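Serpin (Taeniopygia guttata, PDB 5HGC) probably inhibits serine proteases and holds a cortisol-type steroid in a surface pocket. Local coordinates at residues F36-S41 against S171-K176; G52-T57 against Q300-G305; E186-R191 against P204-M209; S277-Y282 against V318-L323. All coordinates share one frame; numbering follows the deposited sequence.

From the N terminus, interaction 1 opens at strand 35-37 and the start of helix 39-52, and closes on strand 167-176, tying the helix to the strand behind it. Before it closes, interaction 2 has opened at residues 52-57; it ends at 300-305, so the two cross, and it fixes the turn between helices 39-52 and 55-64 to helix 304-307. Within that span lies interaction 3, a local hairpin of strands 189-194 and 200-209, about 52 Å from interaction 2 between centres. Interaction 4 opens at 277-282 and closes at 318-323, crossing interaction 2. Its centre is about 7 Å from that of interaction 1, and the two touch, in part through His319.

Interaction 1 (F36-S41 against S171-K176); sequences FYSPVS and SFVYFK
Ser38, Ser41, Ser171 and Val173 meet with no ring face or ring edge between them; the flat groups stand around the contact. The ring of Phe172 packs on Tyr145 and Ile146 of helix 135-149, whereas the imidazole of His319 sits beside the serines, with ND1 bonded to Ser171 OG and NE2 to the backbone N of Ser38.

Across the contact the polar evidence is modest. Ser171 OG lies 3.1 Å from Ser41 OG, a weak and unsettled bond, since His319 ND1 is the stronger partner of Ser171 OG. Ser41 OG is almost as near Ser171 CB, at 3.2 Å, so it lies alongside the CB-OG bond of Ser171.

The apolar part rests on one methyl. Val173 CG1 lies between its own backbone N and carbonyl carbon (chi1 53°), which directs it at the helix start, 3.6 Å from Ser38 CB and 4.2 Å from Ser41 CB. The anti torsion of Ser38 (chi1 177°) puts OG where Ser41 N can donate to it at 3.4 Å, a weak N-cap bond with an N-H...O angle of 157°; Ser38 OG also bonds Leu368 O.

All the touching residues are buried. Helix 39-52 thus begins with a capping serine directly behind strand 167-176 of the large central sheet, and this cluster of serines with a histidine is characteristic of the serpin shutter region.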
loop_
_atom_site.group_PDB
_atom_site.type_symbol
_atom_site.label_atom_id
_atom_site.label_comp_id
_atom_site.label_asym_id
_atom_site.label_seq_id
_atom_site.Cartn_x
_atom_site.Cartn_y
_atom_site.Cartn_z
ATOM N N PHE A 36 2.843 7.749 0.997
ATOM C CA PHE A 36 2.329 6.538 1.672
ATOM C C PHE A 36 1.088 5.959 1.031
ATOM O O PHE A 36 0.044 6.592 1.038
ATOM C CB PHE A 36 2.059 6.781 3.152
ATOM C CG PHE A 36 1.933 5.514 3.924
ATOM C CD1 PHE A 36 3.080 4.787 4.282
ATOM C CD2 PHE A 36 0.680 5.005 4.269
ATOM C CE1 PHE A 36 2.993 3.589 4.967
ATOM C CE2 PHE A 36 0.583 3.796 4.947
ATOM C CZ PHE A 36 1.734 3.087 5.289
ATOM N N TYR A 37 1.195 4.745 0.515
ATOM C CA TYR A 37 0.086 4.085 -0.150
ATOM C C TYR A 37 0.172 2.570 0.000
ATOM O O TYR A 37 1.139 2.039 0.583
ATOM C CB TYR A 37 -0.035 4.523 -1.624
ATOM C CG TYR A 37 1.106 4.046 -2.496
ATOM C CD1 TYR A 37 2.315 4.788 -2.585
ATOM C CD2 TYR A 37 0.989 2.878 -3.249
ATOM C CE1 TYR A 37 3.368 4.342 -3.369
ATOM C CE2 TYR A 37 2.035 2.419 -4.024
ATOM C CZ TYR A 37 3.219 3.157 -4.074
ATOM O OH TYR A 37 4.264 2.722 -4.879
ATOM N N SER A 38 -0.911 1.882 -0.422
ATOM C CA SER A 38 -0.975 0.412 -0.433
ATOM C C SER A 38 -1.018 -0.142 -1.860
ATOM O O SER A 38 -2.047 -0.130 -2.490
ATOM C CB SER A 38 -2.093 -0.139 0.441
ATOM O OG SER A 38 -2.133 -1.566 0.333
ATOM N N PRO A 39 0.133 -0.609 -2.384
ATOM C CA PRO A 39 0.107 -1.199 -3.743
ATOM C C PRO A 39 -0.996 -2.276 -3.866
ATOM O O PRO A 39 -1.796 -2.251 -4.799
ATOM C CB PRO A 39 1.480 -1.875 -3.871
ATOM C CG PRO A 39 2.329 -1.320 -2.792
ATOM C CD PRO A 39 1.453 -0.727 -1.725
ATOM N N VAL A 40 -1.039 -3.206 -2.922
ATOM C CA VAL A 40 -1.922 -4.330 -3.064
ATOM C C VAL A 40 -3.372 -3.872 -3.150
ATOM O O VAL A 40 -4.124 -4.434 -3.945
ATOM C CB VAL A 40 -1.734 -5.381 -1.957
ATOM C CG1 VAL A 40 -2.051 -4.834 -0.524
ATOM C CG2 VAL A 40 -2.426 -6.680 -2.377
ATOM N N SER A 41 -3.722 -2.847 -2.367
ATOM C CA SER A 41 -5.015 -2.253 -2.366
ATOM C C SER A 41 -5.335 -1.580 -3.718
ATOM O O SER A 41 -6.421 -1.800 -4.257
ATOM C CB SER A 41 -5.127 -1.295 -1.195
ATOM O OG SER A 41 -6.161 -0.363 -1.437
ATOM N N SER A 171 -10.474 3.005 -2.606
ATOM C CA SER A 171 -9.781 1.974 -1.799
ATOM C C SER A 171 -9.115 2.579 -0.595
ATOM O O SER A 171 -8.476 3.645 -0.665
ATOM C CB SER A 171 -8.828 1.070 -2.574
ATOM O OG SER A 171 -7.726 1.852 -2.970
ATOM N N PHE A 172 -9.279 1.890 0.527
ATOM C CA PHE A 172 -8.726 2.384 1.737
ATOM C C PHE A 172 -8.304 1.226 2.612
ATOM O O PHE A 172 -8.823 0.128 2.497
ATOM C CB PHE A 172 -9.714 3.310 2.429
ATOM C CG PHE A 172 -11.084 2.724 2.584
ATOM C CD1 PHE A 172 -11.980 2.662 1.485
ATOM C CD2 PHE A 172 -11.514 2.236 3.832
ATOM C CE1 PHE A 172 -13.260 2.110 1.649
ATOM C CE2 PHE A 172 -12.809 1.701 3.988
ATOM C CZ PHE A 172 -13.672 1.635 2.904
ATOM N N VAL A 173 -7.368 1.494 3.507
ATOM C CA VAL A 173 -6.742 0.433 4.335
ATOM C C VAL A 173 -5.988 1.102 5.454
ATOM O O VAL A 173 -5.264 2.068 5.214
ATOM C CB VAL A 173 -5.830 -0.514 3.509
ATOM C CG1 VAL A 173 -4.812 0.286 2.712
ATOM C CG2 VAL A 173 -5.217 -1.560 4.406
ATOM N N TYR A 174 -6.237 0.618 6.667
ATOM C CA TYR A 174 -5.507 1.012 7.870
ATOM C C TYR A 174 -4.746 -0.242 8.376
ATOM O O TYR A 174 -5.278 -1.373 8.315
ATOM C CB TYR A 174 -6.449 1.537 8.982
ATOM C CG TYR A 174 -5.778 1.606 10.358
ATOM C CD1 TYR A 174 -5.052 2.764 10.766
ATOM C CD2 TYR A 174 -5.825 0.504 11.260
ATOM C CE1 TYR A 174 -4.459 2.840 12.041
ATOM C CE2 TYR A 174 -5.190 0.561 12.518
ATOM C CZ TYR A 174 -4.515 1.718 12.889
ATOM O OH TYR A 174 -3.918 1.764 14.113
ATOM N N PHE A 175 -3.523 -0.035 8.891
ATOM C CA PHE A 175 -2.780 -1.118 9.488
ATOM C C PHE A 175 -2.000 -0.607 10.687
ATOM O O PHE A 175 -1.511 0.539 10.707
ATOM C CB PHE A 175 -1.863 -1.775 8.422
ATOM C CG PHE A 175 -1.050 -2.967 8.923
ATOM C CD1 PHE A 175 -1.660 -4.226 9.160
ATOM C CD2 PHE A 175 0.325 -2.841 9.169
ATOM C CE1 PHE A 175 -0.911 -5.325 9.626
ATOM C CE2 PHE A 175 1.071 -3.940 9.636
ATOM C CZ PHE A 175 0.455 -5.190 9.869
ATOM N N LYS A 176 -1.902 -1.460 11.695
ATOM C CA LYS A 176 -0.927 -1.326 12.790
ATOM C C LYS A 176 -0.415 -2.721 13.093
ATOM O O LYS A 176 -1.187 -3.679 13.389
ATOM C CB LYS A 176 -1.548 -0.694 14.025
ATOM C CG LYS A 176 -0.658 -0.691 15.261
ATOM C CD LYS A 176 -1.081 0.420 16.227
ATOM C CE LYS A 176 -0.203 0.421 17.450
ATOM N NZ LYS A 176 -0.768 1.116 18.628
#

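Interaction 2 (G52-T57 against Q300-G305); sequences GARSAT and QADLSG
Arg54 and Thr57 grip the backbone of Asp302 from two directions. Arg54 N donates to Asp302 O at 2.9 Å, and Asp302 N donates to Thr57 OG1, nearly straight (172°). Thr57 OG1, anti to its own carbonyl carbon (chi1 -55°), is turned to the incoming N-H by that torsion.

Within 300-305, both Ser304 N and Ser304 OG donate to Asp302 OD1. The backbone bond meets the oxygen nearly end-on, whereas the hydroxyl comes in on the syn side. Arg54 NH1 donates to Ala53 O, which lies in the guanidinium plane, and also bonds Leu51 O.

Ala53 CB packs on Leu303 CD2 at 3.6 Å, and Arg54 CB comes within 3.2 Å of Asp302 OD2. Though opposite in charge, Arg54 and Asp302 form no ion pair: Arg54 NE is 6.5 Å from Asp302 OD1. Gly305 CA lies over one face of the guanidinium, 3.5 Å from Arg54 NH2.

Two waters bridge the segments, one from Arg54 NH2 to Gly305 O, the other sitting on Ser55 OG and donating only weakly to Asp302 OD2. An alanine in place of Asp302 would probably leave Ser304 N and OG without their shared acceptor and free the helix start to shift.

The Asp302 OD1 to Ser304 N bond closes an Asx turn at the entry to helix 304-307, locked against the corner between helices 39-52 and 55-64, with the Arg54 side chain about 5 Å from the bound diamino sugar.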
loop_
_atom_site.group_PDB
_atom_site.type_symbol
_atom_site.label_atom_id
_atom_site.label_comp_id
_atom_site.label_asym_id
_atom_site.label_seq_id
_atom_site.Cartn_x
_atom_site.Cartn_y
_atom_site.Cartn_z
ATOM N N GLY A 52 -15.712 -5.784 -14.721
ATOM C CA GLY A 52 -16.722 -5.136 -15.507
ATOM C C GLY A 52 -16.308 -4.490 -16.818
ATOM O O GLY A 52 -17.177 -3.930 -17.493
ATOM N N ALA A 53 -15.019 -4.525 -17.169
ATOM C CA ALA A 53 -14.536 -3.796 -18.332
ATOM C C ALA A 53 -14.516 -4.737 -19.504
ATOM O O ALA A 53 -14.535 -5.966 -19.331
ATOM C CB ALA A 53 -13.174 -3.166 -18.085
ATOM N N ARG A 54 -14.545 -4.159 -20.707
ATOM C CA ARG A 54 -14.503 -4.927 -21.943
ATOM C C ARG A 54 -13.432 -4.348 -22.868
ATOM O O ARG A 54 -13.042 -3.168 -22.719
ATOM C CB ARG A 54 -15.900 -4.995 -22.606
ATOM C CG ARG A 54 -16.981 -5.778 -21.826
ATOM C CD ARG A 54 -16.752 -7.289 -21.541
ATOM N NE ARG A 54 -17.846 -7.881 -20.716
ATOM C CZ ARG A 54 -17.935 -7.897 -19.357
ATOM N NH1 ARG A 54 -16.978 -7.368 -18.564
ATOM N NH2 ARG A 54 -19.001 -8.477 -18.766
ATOM N N SER A 55 -12.929 -5.181 -23.793
ATOM C CA SER A 55 -12.067 -4.701 -24.879
ATOM C C SER A 55 -10.791 -3.964 -24.392
ATOM O O SER A 55 -10.044 -4.481 -23.547
ATOM C CB SER A 55 -12.890 -3.853 -25.885
ATOM O OG SER A 55 -13.706 -4.721 -26.660
ATOM N N ALA A 56 -10.566 -2.756 -24.911
ATOM C CA ALA A 56 -9.319 -2.052 -24.695
ATOM C C ALA A 56 -9.302 -1.401 -23.322
ATOM O O ALA A 56 -8.217 -1.231 -22.733
ATOM C CB ALA A 56 -9.091 -1.011 -25.788
ATOM N N THR A 57 -10.487 -1.034 -22.815
ATOM C CA THR A 57 -10.601 -0.612 -21.403
ATOM C C THR A 57 -10.052 -1.695 -20.459
ATOM O O THR A 57 -9.253 -1.408 -19.594
ATOM C CB THR A 57 -12.027 -0.248 -21.020
ATOM O OG1 THR A 57 -12.453 0.726 -21.944
ATOM C CG2 THR A 57 -12.090 0.395 -19.610
ATOM N N GLN A 300 -14.415 7.016 -23.672
ATOM C CA GLN A 300 -14.219 5.870 -24.535
ATOM C C GLN A 300 -14.216 4.592 -23.692
ATOM O O GLN A 300 -14.037 3.507 -24.247
ATOM C CB GLN A 300 -12.950 6.008 -25.415
ATOM C CG GLN A 300 -13.016 7.117 -26.477
ATOM C CD GLN A 300 -12.710 8.522 -25.903
ATOM O OE1 GLN A 300 -11.590 8.786 -25.429
ATOM N NE2 GLN A 300 -13.713 9.429 -25.935
ATOM N N ALA A 301 -14.405 4.724 -22.363
ATOM C CA ALA A 301 -14.512 3.557 -21.427
ATOM C C ALA A 301 -15.570 2.598 -21.884
ATOM O O ALA A 301 -16.638 3.042 -22.251
ATOM C CB ALA A 301 -14.839 4.023 -20.029
ATOM N N ASP A 302 -15.262 1.304 -21.928
ATOM C CA ASP A 302 -16.287 0.272 -22.044
ATOM C C ASP A 302 -16.379 -0.446 -20.684
ATOM O O ASP A 302 -15.673 -1.463 -20.414
ATOM C CB ASP A 302 -15.968 -0.704 -23.161
ATOM C CG ASP A 302 -17.066 -1.706 -23.386
ATOM O OD1 ASP A 302 -18.064 -1.679 -22.616
ATOM O OD2 ASP A 302 -16.958 -2.512 -24.354
ATOM N N LEU A 303 -17.215 0.118 -19.813
ATOM C CA LEU A 303 -17.621 -0.551 -18.557
ATOM C C LEU A 303 -19.019 -1.231 -18.638
ATOM O O LEU A 303 -19.804 -1.229 -17.663
ATOM C CB LEU A 303 -17.476 0.403 -17.351
ATOM C CG LEU A 303 -16.011 0.838 -17.103
ATOM C CD1 LEU A 303 -15.974 1.854 -15.988
ATOM C CD2 LEU A 303 -15.038 -0.318 -16.799
ATOM N N SER A 304 -19.299 -1.840 -19.800
ATOM C CA SER A 304 -20.642 -2.341 -20.080
ATOM C C SER A 304 -20.977 -3.547 -19.218
ATOM O O SER A 304 -22.155 -3.796 -18.969
ATOM C CB SER A 304 -20.851 -2.634 -21.570
ATOM O OG SER A 304 -20.021 -3.700 -22.011
ATOM N N GLY A 305 -19.940 -4.260 -18.744
ATOM C CA GLY A 305 -20.065 -5.296 -17.741
ATOM C C GLY A 305 -20.565 -4.810 -16.404
ATOM O O GLY A 305 -21.008 -5.638 -15.581
HETATM O O HOH W 1 -20.018 -8.190 -15.870
HETATM O O HOH W 2 -15.799 -3.342 -27.349
#

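Interaction 3 (E186-R191 against P204-M209); sequences EHTEER and PMMYQM
Glu189 and Met205 are joined by the backbone bonds of an antiparallel hydrogen-bonded pair. Glu189 N reaches Met205 O at 3.3 Å, and Met205 N reaches Glu189 O at 3.0 Å. Glu190 faces Pro204 in the following non-hydrogen-bonded pair. The short segments diverge at 119°, and beyond Glu190 the pairing continues through backbone bonding of Arg191 with Val203.

Met205 O collects more than one partner. Besides Glu189 N, it receives a CA-H...O contact from Thr188 CA at 3.4 Å and a hydrogen bond from a water that also donates to His187 O.

A second water donates to Thr188 OG1 and accepts from Tyr207 N at 2.9 Å, while Thr188 OG1 is also bonded to Glu327. Where the backbones part, these waters take over the bridging.

Thr188 lies alongside its partners: Thr188 CG2, anti to its backbone N, rests 3.8 Å from Pro204 CB, while Thr188 OG1 lies beside Met206 CG. On the face of Glu189 and Met205, Arg191 crosses Met205, with Arg191 CB 3.8 Å from Met205 CB. His187 CB touches the Tyr207 ring obliquely, at 4.1 Å from CD2.

This is the hairpin of strands 189-194 and 200-209. The latter strand continues into the sheet through backbone bonds to strand 265-283, whose Asn270 bonds Tyr207 OH; Met206, whose CB and CG lie beside Thr188, also packs on Phe273 and Lys275 of that strand.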
loop_
_atom_site.group_PDB
_atom_site.type_symbol
_atom_site.label_atom_id
_atom_site.label_comp_id
_atom_site.label_asym_id
_atom_site.label_seq_id
_atom_site.Cartn_x
_atom_site.Cartn_y
_atom_site.Cartn_z
ATOM N N GLU A 186 9.929 2.141 28.021
ATOM C CA GLU A 186 10.701 2.931 29.023
ATOM C C GLU A 186 11.745 3.781 28.304
ATOM O O GLU A 186 11.951 4.912 28.699
ATOM C CB GLU A 186 11.363 2.054 30.112
ATOM N N HIS A 187 12.331 3.267 27.204
ATOM C CA HIS A 187 13.448 3.952 26.483
ATOM C C HIS A 187 13.146 4.815 25.272
ATOM O O HIS A 187 14.073 5.339 24.656
ATOM C CB HIS A 187 14.569 2.973 26.140
ATOM C CG HIS A 187 15.194 2.356 27.345
ATOM N ND1 HIS A 187 15.136 1.000 27.596
ATOM C CD2 HIS A 187 15.828 2.917 28.401
ATOM C CE1 HIS A 187 15.734 0.749 28.745
ATOM N NE2 HIS A 187 16.157 1.894 29.255
ATOM N N THR A 188 11.870 5.003 24.938
ATOM C CA THR A 188 11.503 5.959 23.889
ATOM C C THR A 188 11.735 7.370 24.452
ATOM O O THR A 188 11.285 7.635 25.569
ATOM C CB THR A 188 10.041 5.750 23.446
ATOM O OG1 THR A 188 9.916 4.454 22.862
ATOM C CG2 THR A 188 9.604 6.802 22.409
ATOM N N GLU A 189 12.441 8.226 23.707
ATOM C CA GLU A 189 12.763 9.596 24.111
ATOM C C GLU A 189 12.676 10.456 22.876
ATOM O O GLU A 189 12.981 9.975 21.772
ATOM C CB GLU A 189 14.231 9.738 24.606
ATOM C CG GLU A 189 14.802 8.678 25.557
ATOM C CD GLU A 189 14.156 8.624 26.963
ATOM O OE1 GLU A 189 14.367 7.590 27.665
ATOM O OE2 GLU A 189 13.448 9.587 27.385
ATOM N N GLU A 190 12.249 11.706 23.030
ATOM C CA GLU A 190 12.178 12.588 21.869
ATOM C C GLU A 190 13.587 12.939 21.451
ATOM O O GLU A 190 14.412 13.294 22.291
ATOM C CB GLU A 190 11.260 13.828 22.057
ATOM C CG GLU A 190 11.699 14.921 23.033
ATOM C CD GLU A 190 11.151 16.303 22.669
ATOM O OE1 GLU A 190 11.798 17.311 23.021
ATOM O OE2 GLU A 190 10.083 16.389 22.019
ATOM N N ARG A 191 13.853 12.756 20.160
ATOM C CA ARG A 191 15.145 12.987 19.548
ATOM C C ARG A 191 14.923 13.708 18.240
ATOM O O ARG A 191 13.791 13.845 17.788
ATOM C CB ARG A 191 15.871 11.664 19.284
ATOM C CG ARG A 191 16.528 11.042 20.514
ATOM C CD ARG A 191 17.165 9.698 20.188
ATOM N NE ARG A 191 18.418 9.825 19.447
ATOM C CZ ARG A 191 19.624 9.765 19.996
ATOM N NH1 ARG A 191 20.707 9.875 19.234
ATOM N NH2 ARG A 191 19.743 9.581 21.301
ATOM N N PRO A 204 9.229 11.112 18.676
ATOM C CA PRO A 204 9.580 10.102 19.689
ATOM C C PRO A 204 10.337 8.922 19.033
ATOM O O PRO A 204 9.773 8.155 18.239
ATOM C CB PRO A 204 8.224 9.679 20.300
ATOM C CG PRO A 204 7.182 10.157 19.339
ATOM C CD PRO A 204 7.776 11.284 18.513
ATOM N N MET A 205 11.629 8.830 19.350
ATOM C CA MET A 205 12.527 7.841 18.776
ATOM C C MET A 205 12.569 6.604 19.676
ATOM O O MET A 205 12.943 6.690 20.841
ATOM C CB MET A 205 13.889 8.473 18.611
ATOM C CG MET A 205 14.873 7.629 17.852
ATOM S SD MET A 205 14.483 7.562 16.103
ATOM C CE MET A 205 14.906 9.175 15.414
ATOM N N MET A 206 12.091 5.473 19.146
ATOM C CA MET A 206 12.042 4.230 19.901
ATOM C C MET A 206 13.418 3.626 19.831
ATOM O O MET A 206 14.210 4.012 18.956
ATOM C CB MET A 206 11.053 3.265 19.303
ATOM C CG MET A 206 9.702 3.866 19.001
ATOM S SD MET A 206 8.578 2.558 18.474
ATOM C CE MET A 206 8.967 2.286 16.726
ATOM N N TYR A 207 13.695 2.701 20.754
ATOM C CA TYR A 207 15.005 2.107 20.950
ATOM C C TYR A 207 14.860 0.668 21.312
ATOM O O TYR A 207 14.017 0.269 22.151
ATOM C CB TYR A 207 15.816 2.804 22.077
ATOM C CG TYR A 207 17.085 2.039 22.400
ATOM C CD1 TYR A 207 18.198 2.119 21.547
ATOM C CD2 TYR A 207 17.165 1.173 23.536
ATOM C CE1 TYR A 207 19.356 1.410 21.797
ATOM C CE2 TYR A 207 18.333 0.439 23.802
ATOM C CZ TYR A 207 19.434 0.561 22.919
ATOM O OH TYR A 207 20.594 -0.196 23.094
ATOM N N GLN A 208 15.752 -0.111 20.734
ATOM C CA GLN A 208 15.845 -1.513 21.048
ATOM C C GLN A 208 17.267 -2.003 20.736
ATOM O O GLN A 208 17.914 -1.551 19.774
ATOM C CB GLN A 208 14.820 -2.208 20.178
ATOM C CG GLN A 208 14.449 -3.588 20.599
ATOM C CD GLN A 208 13.736 -4.334 19.496
ATOM O OE1 GLN A 208 13.864 -5.552 19.448
ATOM N NE2 GLN A 208 12.995 -3.625 18.592
ATOM N N MET A 209 17.756 -2.933 21.538
ATOM C CA MET A 209 19.060 -3.568 21.267
ATOM C C MET A 209 18.874 -5.059 20.998
ATOM O O MET A 209 18.204 -5.716 21.762
ATOM C CB MET A 209 19.969 -3.338 22.462
ATOM C CG MET A 209 21.413 -3.779 22.255
ATOM S SD MET A 209 22.516 -3.538 23.673
ATOM C CE MET A 209 21.747 -4.583 24.945
HETATM O O HOH W 3 15.350 6.427 22.330
HETATM O O HOH W 4 11.541 2.207 22.677
#

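Interaction 4 (S277-Y282 against V318-L323); sequences SISGSY and VHKASL
Ile278, Gly280 and Tyr282 pair with Leu323, Ala321 and His319 in a regular antiparallel ladder, its axes 4.8 Å apart at 178° and its six N-H...O bonds all 2.9 to 3.0 Å between N and O.

On the face of Ser279, Ser281, Lys320 and Ser322, Lys320 runs extended beside Ser281, its CD 3.6 Å from Ser281 OG. It then bends at its last torsion (chi4 -91°), bringing NZ to 3.6 Å from Ser279 OG. One water accepts weakly from NZ at 3.1 Å, and bonds Ser322 OG at 3.2 Å and, weakly, Ser279 OG. An alanine at Lys320 would probably leave this water without its cationic partner and open a gap beside Ser281.

The other face carries Ile278, Tyr282, His319, Ala321 and Leu323; His319 bonds Ser171 OG and Ser38 N, as in interaction 1. Ile278 CG2 packs at 4.2 Å on Leu323 CB, and the Tyr282 ring swings back over Gly280, leaving no room for a CB there; its OH is bonded to Phe36 N.

Strand 316-325 is flanked by 265-283 and, in parallel, by 167-176. Phe36 of strand 35-37 lies on Ile278, Ala321 and Leu323, while His319 also touches Ile42 of helix 39-52.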
loop_
_atom_site.group_PDB
_atom_site.type_symbol
_atom_site.label_atom_id
_atom_site.label_comp_id
_atom_site.label_asym_id
_atom_site.label_seq_id
_atom_site.Cartn_x
_atom_site.Cartn_y
_atom_site.Cartn_z
ATOM N N SER A 277 2.931 7.971 12.903
ATOM C CA SER A 277 1.706 7.578 12.160
ATOM C C SER A 277 1.781 8.294 10.883
ATOM O O SER A 277 2.248 9.429 10.861
ATOM C CB SER A 277 0.468 8.100 12.868
ATOM O OG SER A 277 0.390 7.497 14.137
ATOM N N ILE A 278 1.286 7.677 9.821
ATOM C CA ILE A 278 1.291 8.328 8.519
ATOM C C ILE A 278 0.017 8.013 7.669
ATOM O O ILE A 278 -0.459 6.889 7.713
ATOM C CB ILE A 278 2.642 8.048 7.789
ATOM C CG1 ILE A 278 2.829 9.050 6.625
ATOM C CG2 ILE A 278 2.770 6.572 7.415
ATOM C CD1 ILE A 278 4.105 8.866 5.823
ATOM N N SER A 279 -0.518 9.018 6.940
ATOM C CA SER A 279 -1.614 8.866 5.949
ATOM C C SER A 279 -1.104 9.224 4.594
ATOM O O SER A 279 -0.344 10.159 4.449
ATOM C CB SER A 279 -2.749 9.872 6.177
ATOM O OG SER A 279 -3.543 9.523 7.258
ATOM N N GLY A 280 -1.571 8.539 3.576
ATOM C CA GLY A 280 -1.435 9.063 2.235
ATOM C C GLY A 280 -2.847 9.070 1.657
ATOM O O GLY A 280 -3.640 8.128 1.895
ATOM N N SER A 281 -3.173 10.119 0.909
ATOM C CA SER A 281 -4.532 10.268 0.393
ATOM C C SER A 281 -4.440 10.792 -0.996
ATOM O O SER A 281 -4.037 11.907 -1.172
ATOM C CB SER A 281 -5.298 11.243 1.258
ATOM O OG SER A 281 -6.667 10.986 1.097
ATOM N N TYR A 282 -4.741 9.996 -2.000
ATOM C CA TYR A 282 -4.513 10.472 -3.368
ATOM C C TYR A 282 -5.680 10.226 -4.330
ATOM O O TYR A 282 -6.353 9.207 -4.262
ATOM C CB TYR A 282 -3.213 9.883 -3.960
ATOM C CG TYR A 282 -2.051 9.848 -3.008
ATOM C CD1 TYR A 282 -1.168 10.900 -2.948
ATOM C CD2 TYR A 282 -1.851 8.759 -2.151
ATOM C CE1 TYR A 282 -0.104 10.888 -2.071
ATOM C CE2 TYR A 282 -0.787 8.732 -1.261
ATOM C CZ TYR A 282 0.091 9.805 -1.228
ATOM O OH TYR A 282 1.140 9.838 -0.337
ATOM N N VAL A 318 -10.119 7.548 -5.414
ATOM C CA VAL A 318 -9.403 7.963 -4.207
ATOM C C VAL A 318 -8.841 6.752 -3.490
ATOM O O VAL A 318 -9.577 5.792 -3.252
ATOM C CB VAL A 318 -10.290 8.755 -3.245
ATOM C CG1 VAL A 318 -9.439 9.321 -2.110
ATOM C CG2 VAL A 318 -10.891 9.921 -4.018
ATOM N N HIS A 319 -7.538 6.795 -3.189
ATOM C CA HIS A 319 -6.868 5.792 -2.366
ATOM C C HIS A 319 -6.360 6.389 -1.068
ATOM O O HIS A 319 -5.666 7.397 -1.107
ATOM C CB HIS A 319 -5.718 5.175 -3.115
ATOM C CG HIS A 319 -4.915 4.238 -2.275
ATOM N ND1 HIS A 319 -5.383 2.999 -1.886
ATOM C CD2 HIS A 319 -3.694 4.380 -1.703
ATOM C CE1 HIS A 319 -4.468 2.410 -1.133
ATOM N NE2 HIS A 319 -3.433 3.226 -1.012
ATOM N N LYS A 320 -6.708 5.817 0.082
ATOM C CA LYS A 320 -6.143 6.318 1.345
ATOM C C LYS A 320 -5.563 5.155 2.157
ATOM O O LYS A 320 -6.276 4.174 2.449
ATOM C CB LYS A 320 -7.161 7.135 2.165
ATOM C CG LYS A 320 -6.586 7.968 3.318
ATOM C CD LYS A 320 -7.634 8.928 3.861
ATOM C CE LYS A 320 -7.090 10.063 4.753
ATOM N NZ LYS A 320 -7.017 9.833 6.245
ATOM N N ALA A 321 -4.269 5.247 2.485
ATOM C CA ALA A 321 -3.609 4.234 3.322
ATOM C C ALA A 321 -3.174 4.879 4.615
ATOM O O ALA A 321 -2.743 6.012 4.642
ATOM C CB ALA A 321 -2.422 3.591 2.629
ATOM N N SER A 322 -3.253 4.131 5.693
ATOM C CA SER A 322 -2.978 4.680 6.969
ATOM C C SER A 322 -2.280 3.646 7.863
ATOM O O SER A 322 -2.627 2.447 7.886
ATOM C CB SER A 322 -4.298 5.147 7.528
ATOM O OG SER A 322 -4.074 5.859 8.677
ATOM N N LEU A 323 -1.310 4.110 8.623
ATOM C CA LEU A 323 -0.425 3.208 9.366
ATOM C C LEU A 323 -0.052 3.824 10.680
ATOM O O LEU A 323 0.328 4.986 10.743
ATOM C CB LEU A 323 0.851 2.953 8.541
ATOM C CG LEU A 323 2.043 2.259 9.240
ATOM C CD1 LEU A 323 1.760 0.760 9.469
ATOM C CD2 LEU A 323 3.375 2.477 8.496
HETATM O O HOH W 5 -6.315 8.088 8.675
#